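Conserved hypothetical exported protein (Bacteroides fragilis, PDB 4JJA) is of unknown function but is probably a peptidoglycan beta-N-acetylmuramidase that would trim sugars from bacterial cell-wall glycan. Local coordinates at residues I19-G33 with M99-D111. Sequence-based numbering, arbitrary orientation.
Sequences ILKNKRIAIFSNHTG and MKKFDILIVDIQD
Ala26 CB sits over one face of the Phe102 ring in a CH-pi contact, 3.8 Å from its centroid; Met99 O lies over the opposite face and Ile104 N at the edge. The Phe28 ring instead meets Val107 CG1 at its edge. Phe102 N and Asp103 N lie over one face of the Arg24 guanidinium, and Lys100 O, at the edge but tilted from its plane, accepts from NH1. The same guanidinium makes a side-on salt bridge to Asp103, NE to OD2 and NH2 to OD1 (2.8 Å); the planes are 65° apart and both oxygens are met from above the carboxylate plane. Arg24 N also binds OD2 (2.9 Å), and a bend at chi3 (-63°) folds the arginine back to Asp103. Parallel pairing opens at Arg24 O, which accepts from Asp103 N and Ile104 N, and runs through Ala26 N to Ile104 O (2.9 Å) as far as Asp108 N to Phe28 O (3.1 Å). Beyond it, Ser29 OG donates to Asp108 O (2.6 Å). Thr32 N closes an Asx turn on Asn30 OD1; Thr32 OG1 donates to that oxygen and accepts from Gln110 N. Strands 24-28 and 104-107 are the central pair of a six-stranded parallel, Rossmann-like sheet: helix 119-132 packs against Phe28, Leu20 of helix 13-20 meets Ile106 on the other face, and strands 50-56 and 136-140 flank the pair.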
loop_
_atom_site.group_PDB
_atom_site.type_symbol
_atom_site.label_atom_id
_atom_site.label_comp_id
_atom_site.label_asym_id
_atom_site.label_seq_id
_atom_site.Cartn_x
_atom_site.Cartn_y
_atom_site.Cartn_z
ATOM N N ILE A 19 -8.906 4.378 26.204
ATOM C CA ILE A 19 -8.643 5.593 25.432
ATOM C C ILE A 19 -9.943 6.104 24.817
ATOM O O ILE A 19 -10.142 7.312 24.712
ATOM C CB ILE A 19 -7.574 5.340 24.287
ATOM C CG1 ILE A 19 -6.258 4.888 24.875
ATOM C CG2 ILE A 19 -7.314 6.577 23.502
ATOM C CD1 ILE A 19 -5.229 4.444 23.866
ATOM N N LEU A 20 -10.813 5.193 24.393
ATOM C CA LEU A 20 -11.992 5.543 23.655
ATOM C C LEU A 20 -13.180 5.875 24.554
ATOM O O LEU A 20 -14.139 6.476 24.106
ATOM C CB LEU A 20 -12.389 4.365 22.770
ATOM C CG LEU A 20 -11.328 3.972 21.726
ATOM C CD1 LEU A 20 -11.886 2.756 20.937
ATOM C CD2 LEU A 20 -10.947 5.127 20.820
ATOM N N LYS A 21 -13.118 5.484 25.814
ATOM C CA LYS A 21 -14.236 5.722 26.726
ATOM C C LYS A 21 -14.636 7.192 26.741
ATOM O O LYS A 21 -13.823 8.090 26.894
ATOM C CB LYS A 21 -13.901 5.299 28.153
ATOM C CG LYS A 21 -15.130 4.962 28.985
ATOM C CD LYS A 21 -15.455 3.457 28.868
ATOM N N ASN A 22 -15.923 7.383 26.561
ATOM C CA ASN A 22 -16.588 8.691 26.593
ATOM C C ASN A 22 -16.240 9.602 25.462
ATOM O O ASN A 22 -16.606 10.779 25.479
ATOM C CB ASN A 22 -16.364 9.405 27.943
ATOM C CG ASN A 22 -16.979 8.657 29.084
ATOM O OD1 ASN A 22 -18.050 8.035 28.952
ATOM N ND2 ASN A 22 -16.294 8.686 30.223
ATOM N N LYS A 23 -15.572 9.098 24.444
ATOM C CA LYS A 23 -15.184 9.934 23.320
ATOM C C LYS A 23 -16.114 9.685 22.141
ATOM O O LYS A 23 -16.675 8.595 21.957
ATOM C CB LYS A 23 -13.742 9.655 22.893
ATOM C CG LYS A 23 -12.689 10.171 23.908
ATOM C CD LYS A 23 -11.287 10.086 23.311
ATOM C CE LYS A 23 -10.237 10.724 24.192
ATOM N NZ LYS A 23 -10.099 10.026 25.492
ATOM N N ARG A 24 -16.276 10.705 21.319
ATOM C CA ARG A 24 -16.942 10.557 20.040
ATOM C C ARG A 24 -15.891 10.087 19.040
ATOM O O ARG A 24 -14.843 10.684 18.922
ATOM C CB ARG A 24 -17.518 11.884 19.598
ATOM C CG ARG A 24 -18.606 12.464 20.516
ATOM C CD ARG A 24 -18.895 13.907 20.145
ATOM N NE ARG A 24 -17.700 14.776 20.355
ATOM C CZ ARG A 24 -17.456 15.932 19.720
ATOM N NH1 ARG A 24 -18.297 16.371 18.797
ATOM N NH2 ARG A 24 -16.354 16.637 19.967
ATOM N N ILE A 25 -16.179 8.997 18.337
ATOM C CA ILE A 25 -15.147 8.245 17.610
ATOM C C ILE A 25 -15.456 8.230 16.110
ATOM O O ILE A 25 -16.576 7.950 15.683
ATOM C CB ILE A 25 -15.063 6.788 18.135
ATOM C CG1 ILE A 25 -14.698 6.762 19.624
ATOM C CG2 ILE A 25 -14.065 5.940 17.290
ATOM C CD1 ILE A 25 -15.109 5.503 20.304
ATOM N N ALA A 26 -14.466 8.553 15.305
ATOM C CA ALA A 26 -14.494 8.273 13.867
ATOM C C ALA A 26 -13.483 7.189 13.573
ATOM O O ALA A 26 -12.510 7.065 14.274
ATOM C CB ALA A 26 -14.128 9.511 13.064
ATOM N N ILE A 27 -13.727 6.432 12.512
ATOM C CA ILE A 27 -12.834 5.346 12.091
ATOM C C ILE A 27 -12.449 5.535 10.622
ATOM O O ILE A 27 -13.330 5.819 9.787
ATOM C CB ILE A 27 -13.488 4.007 12.252
ATOM C CG1 ILE A 27 -13.942 3.764 13.687
ATOM C CG2 ILE A 27 -12.568 2.905 11.767
ATOM C CD1 ILE A 27 -14.831 2.594 13.811
ATOM N N PHE A 28 -11.157 5.349 10.304
ATOM C CA PHE A 28 -10.645 5.247 8.948
ATOM C C PHE A 28 -10.309 3.804 8.729
ATOM O O PHE A 28 -9.396 3.258 9.365
ATOM C CB PHE A 28 -9.431 6.128 8.729
ATOM C CG PHE A 28 -8.739 5.922 7.394
ATOM C CD1 PHE A 28 -9.380 6.209 6.228
ATOM C CD2 PHE A 28 -7.435 5.472 7.321
ATOM C CE1 PHE A 28 -8.728 6.038 4.988
ATOM C CE2 PHE A 28 -6.792 5.284 6.129
ATOM C CZ PHE A 28 -7.428 5.556 4.972
ATOM N N SER A 29 -11.047 3.164 7.841
ATOM C CA SER A 29 -10.900 1.745 7.604
ATOM C C SER A 29 -11.595 1.348 6.310
ATOM O O SER A 29 -12.089 2.196 5.574
ATOM C CB SER A 29 -11.495 0.975 8.802
ATOM O OG SER A 29 -11.214 -0.409 8.785
ATOM N N ASN A 30 -11.571 0.037 6.069
ATOM C CA ASN A 30 -12.288 -0.569 4.953
ATOM C C ASN A 30 -12.627 -1.994 5.353
ATOM O O ASN A 30 -12.572 -2.344 6.533
ATOM C CB ASN A 30 -11.509 -0.438 3.623
ATOM C CG ASN A 30 -10.248 -1.258 3.587
ATOM O OD1 ASN A 30 -9.965 -2.011 4.522
ATOM N ND2 ASN A 30 -9.492 -1.124 2.480
ATOM N N HIS A 31 -12.897 -2.854 4.377
ATOM C CA HIS A 31 -13.284 -4.204 4.670
ATOM C C HIS A 31 -12.213 -5.045 5.349
ATOM O O HIS A 31 -12.518 -6.124 5.825
ATOM C CB HIS A 31 -13.719 -4.908 3.361
ATOM C CG HIS A 31 -12.587 -5.103 2.421
ATOM N ND1 HIS A 31 -11.971 -4.057 1.778
ATOM C CD2 HIS A 31 -11.872 -6.214 2.129
ATOM C CE1 HIS A 31 -10.931 -4.527 1.102
ATOM N NE2 HIS A 31 -10.860 -5.830 1.296
ATOM N N THR A 32 -10.963 -4.575 5.345
ATOM C CA THR A 32 -9.905 -5.331 6.017
ATOM C C THR A 32 -9.849 -5.074 7.523
ATOM O O THR A 32 -9.115 -5.779 8.217
ATOM C CB THR A 32 -8.507 -5.012 5.430
ATOM O OG1 THR A 32 -8.179 -3.618 5.682
ATOM C CG2 THR A 32 -8.454 -5.338 3.927
ATOM N N GLY A 33 -10.603 -4.088 8.014
ATOM C CA GLY A 33 -10.517 -3.677 9.429
ATOM C C GLY A 33 -11.362 -4.531 10.321
ATOM O O GLY A 33 -12.163 -4.018 11.111
HETATM N N MSE A 99 -15.211 17.186 10.865
HETATM C CA MSE A 99 -14.170 17.236 11.891
HETATM C C MSE A 99 -14.714 17.609 13.250
HETATM O O MSE A 99 -14.245 17.131 14.271
HETATM C CB MSE A 99 -13.080 18.225 11.496
HETATM C CG MSE A 99 -12.351 17.869 10.200
HETATM SE SE MSE A 99 -11.503 16.163 10.226
HETATM C CE MSE A 99 -10.345 16.445 11.765
ATOM N N LYS A 100 -15.732 18.454 13.280
ATOM C CA LYS A 100 -16.353 18.848 14.549
ATOM C C LYS A 100 -17.140 17.754 15.248
ATOM O O LYS A 100 -17.438 17.895 16.435
ATOM C CB LYS A 100 -17.206 20.093 14.365
ATOM C CG LYS A 100 -16.362 21.290 14.074
ATOM C CD LYS A 100 -17.187 22.509 13.812
ATOM C CE LYS A 100 -16.369 23.766 13.912
ATOM N NZ LYS A 100 -17.256 24.916 13.814
ATOM N N LYS A 101 -17.459 16.698 14.534
ATOM C CA LYS A 101 -18.345 15.665 15.029
ATOM C C LYS A 101 -17.649 14.665 15.953
ATOM O O LYS A 101 -18.336 13.920 16.653
ATOM C CB LYS A 101 -19.002 14.922 13.888
ATOM C CG LYS A 101 -19.871 15.822 13.019
ATOM C CD LYS A 101 -20.531 15.053 11.878
ATOM C CE LYS A 101 -21.268 16.018 10.905
ATOM N NZ LYS A 101 -22.477 16.597 11.520
ATOM N N PHE A 102 -16.330 14.603 15.913
ATOM C CA PHE A 102 -15.605 13.577 16.681
ATOM C C PHE A 102 -14.445 14.126 17.464
ATOM O O PHE A 102 -13.921 15.192 17.167
ATOM C CB PHE A 102 -15.124 12.421 15.774
ATOM C CG PHE A 102 -14.083 12.795 14.742
ATOM C CD1 PHE A 102 -14.474 13.237 13.494
ATOM C CD2 PHE A 102 -12.727 12.684 15.014
ATOM C CE1 PHE A 102 -13.534 13.563 12.508
ATOM C CE2 PHE A 102 -11.773 12.985 14.043
ATOM C CZ PHE A 102 -12.172 13.438 12.788
ATOM N N ASP A 103 -14.025 13.355 18.469
ATOM C CA ASP A 103 -12.894 13.679 19.327
ATOM C C ASP A 103 -11.623 12.908 18.924
ATOM O O ASP A 103 -10.523 13.392 19.070
ATOM C CB ASP A 103 -13.231 13.277 20.798
ATOM C CG ASP A 103 -14.410 14.029 21.368
ATOM O OD1 ASP A 103 -14.352 15.278 21.337
ATOM O OD2 ASP A 103 -15.425 13.394 21.805
ATOM N N ILE A 104 -11.793 11.689 18.432
ATOM C CA ILE A 104 -10.676 10.802 18.161
ATOM C C ILE A 104 -10.964 10.053 16.877
ATOM O O ILE A 104 -12.075 9.642 16.632
ATOM C CB ILE A 104 -10.391 9.855 19.344
ATOM C CG1 ILE A 104 -9.098 9.054 19.136
ATOM C CG2 ILE A 104 -11.567 8.980 19.626
ATOM C CD1 ILE A 104 -8.489 8.569 20.471
ATOM N N LEU A 105 -9.955 9.957 16.012
ATOM C CA LEU A 105 -10.019 9.169 14.795
ATOM C C LEU A 105 -9.167 7.921 14.972
ATOM O O LEU A 105 -7.977 8.018 15.335
ATOM C CB LEU A 105 -9.456 9.966 13.650
ATOM C CG LEU A 105 -9.337 9.222 12.325
ATOM C CD1 LEU A 105 -10.675 8.833 11.766
ATOM C CD2 LEU A 105 -8.579 10.133 11.317
ATOM N N ILE A 106 -9.765 6.755 14.701
ATOM C CA ILE A 106 -9.033 5.465 14.731
ATOM C C ILE A 106 -8.662 5.084 13.311
ATOM O O ILE A 106 -9.523 5.021 12.469
ATOM C CB ILE A 106 -9.882 4.351 15.332
ATOM C CG1 ILE A 106 -10.363 4.723 16.715
ATOM C CG2 ILE A 106 -9.062 3.086 15.439
ATOM C CD1 ILE A 106 -11.300 3.730 17.336
ATOM N N VAL A 107 -7.386 4.783 13.085
ATOM C CA VAL A 107 -6.926 4.148 11.862
ATOM C C VAL A 107 -6.792 2.634 12.109
ATOM O O VAL A 107 -6.102 2.195 13.019
ATOM C CB VAL A 107 -5.571 4.716 11.438
ATOM C CG1 VAL A 107 -4.973 3.909 10.247
ATOM C CG2 VAL A 107 -5.648 6.230 11.165
ATOM N N ASP A 108 -7.484 1.850 11.291
ATOM C CA ASP A 108 -7.373 0.384 11.358
ATOM C C ASP A 108 -7.583 -0.176 9.971
ATOM O O ASP A 108 -8.709 -0.391 9.560
ATOM C CB ASP A 108 -8.347 -0.264 12.367
ATOM C CG ASP A 108 -8.076 -1.775 12.558
ATOM O OD1 ASP A 108 -6.871 -2.219 12.530
ATOM O OD2 ASP A 108 -9.072 -2.554 12.719
ATOM N N ILE A 109 -6.488 -0.431 9.266
ATOM C CA ILE A 109 -6.614 -0.776 7.868
ATOM C C ILE A 109 -5.396 -1.551 7.466
ATOM O O ILE A 109 -4.299 -1.252 7.951
ATOM C CB ILE A 109 -6.830 0.493 6.984
ATOM C CG1 ILE A 109 -7.374 0.137 5.586
ATOM C CG2 ILE A 109 -5.580 1.406 6.922
ATOM C CD1 ILE A 109 -7.872 1.365 4.839
ATOM N N GLN A 110 -5.582 -2.514 6.570
ATOM C CA GLN A 110 -4.477 -3.387 6.121
ATOM C C GLN A 110 -3.847 -2.846 4.840
ATOM O O GLN A 110 -4.482 -2.822 3.778
ATOM C CB GLN A 110 -4.962 -4.826 5.914
ATOM C CG GLN A 110 -3.846 -5.773 5.516
ATOM C CD GLN A 110 -2.779 -5.886 6.598
ATOM O OE1 GLN A 110 -3.053 -6.370 7.690
ATOM N NE2 GLN A 110 -1.569 -5.432 6.304
ATOM N N ASP A 111 -2.550 -2.499 4.937
ATOM C CA ASP A 111 -1.729 -1.968 3.880
ATOM C C ASP A 111 -0.858 -3.080 3.256
ATOM O O ASP A 111 -0.723 -4.166 3.828
ATOM C CB ASP A 111 -0.792 -0.878 4.525
ATOM C CG ASP A 111 0.076 -0.212 3.546
ATOM O OD1 ASP A 111 -0.436 0.183 2.483
ATOM O OD2 ASP A 111 1.309 -0.112 3.816
HETATM O O HOH W 1 -16.486 13.232 24.025
HETATM O O HOH W 2 -7.006 -2.925 2.379
HETATM O O HOH W 3 -10.699 -4.411 13.623
#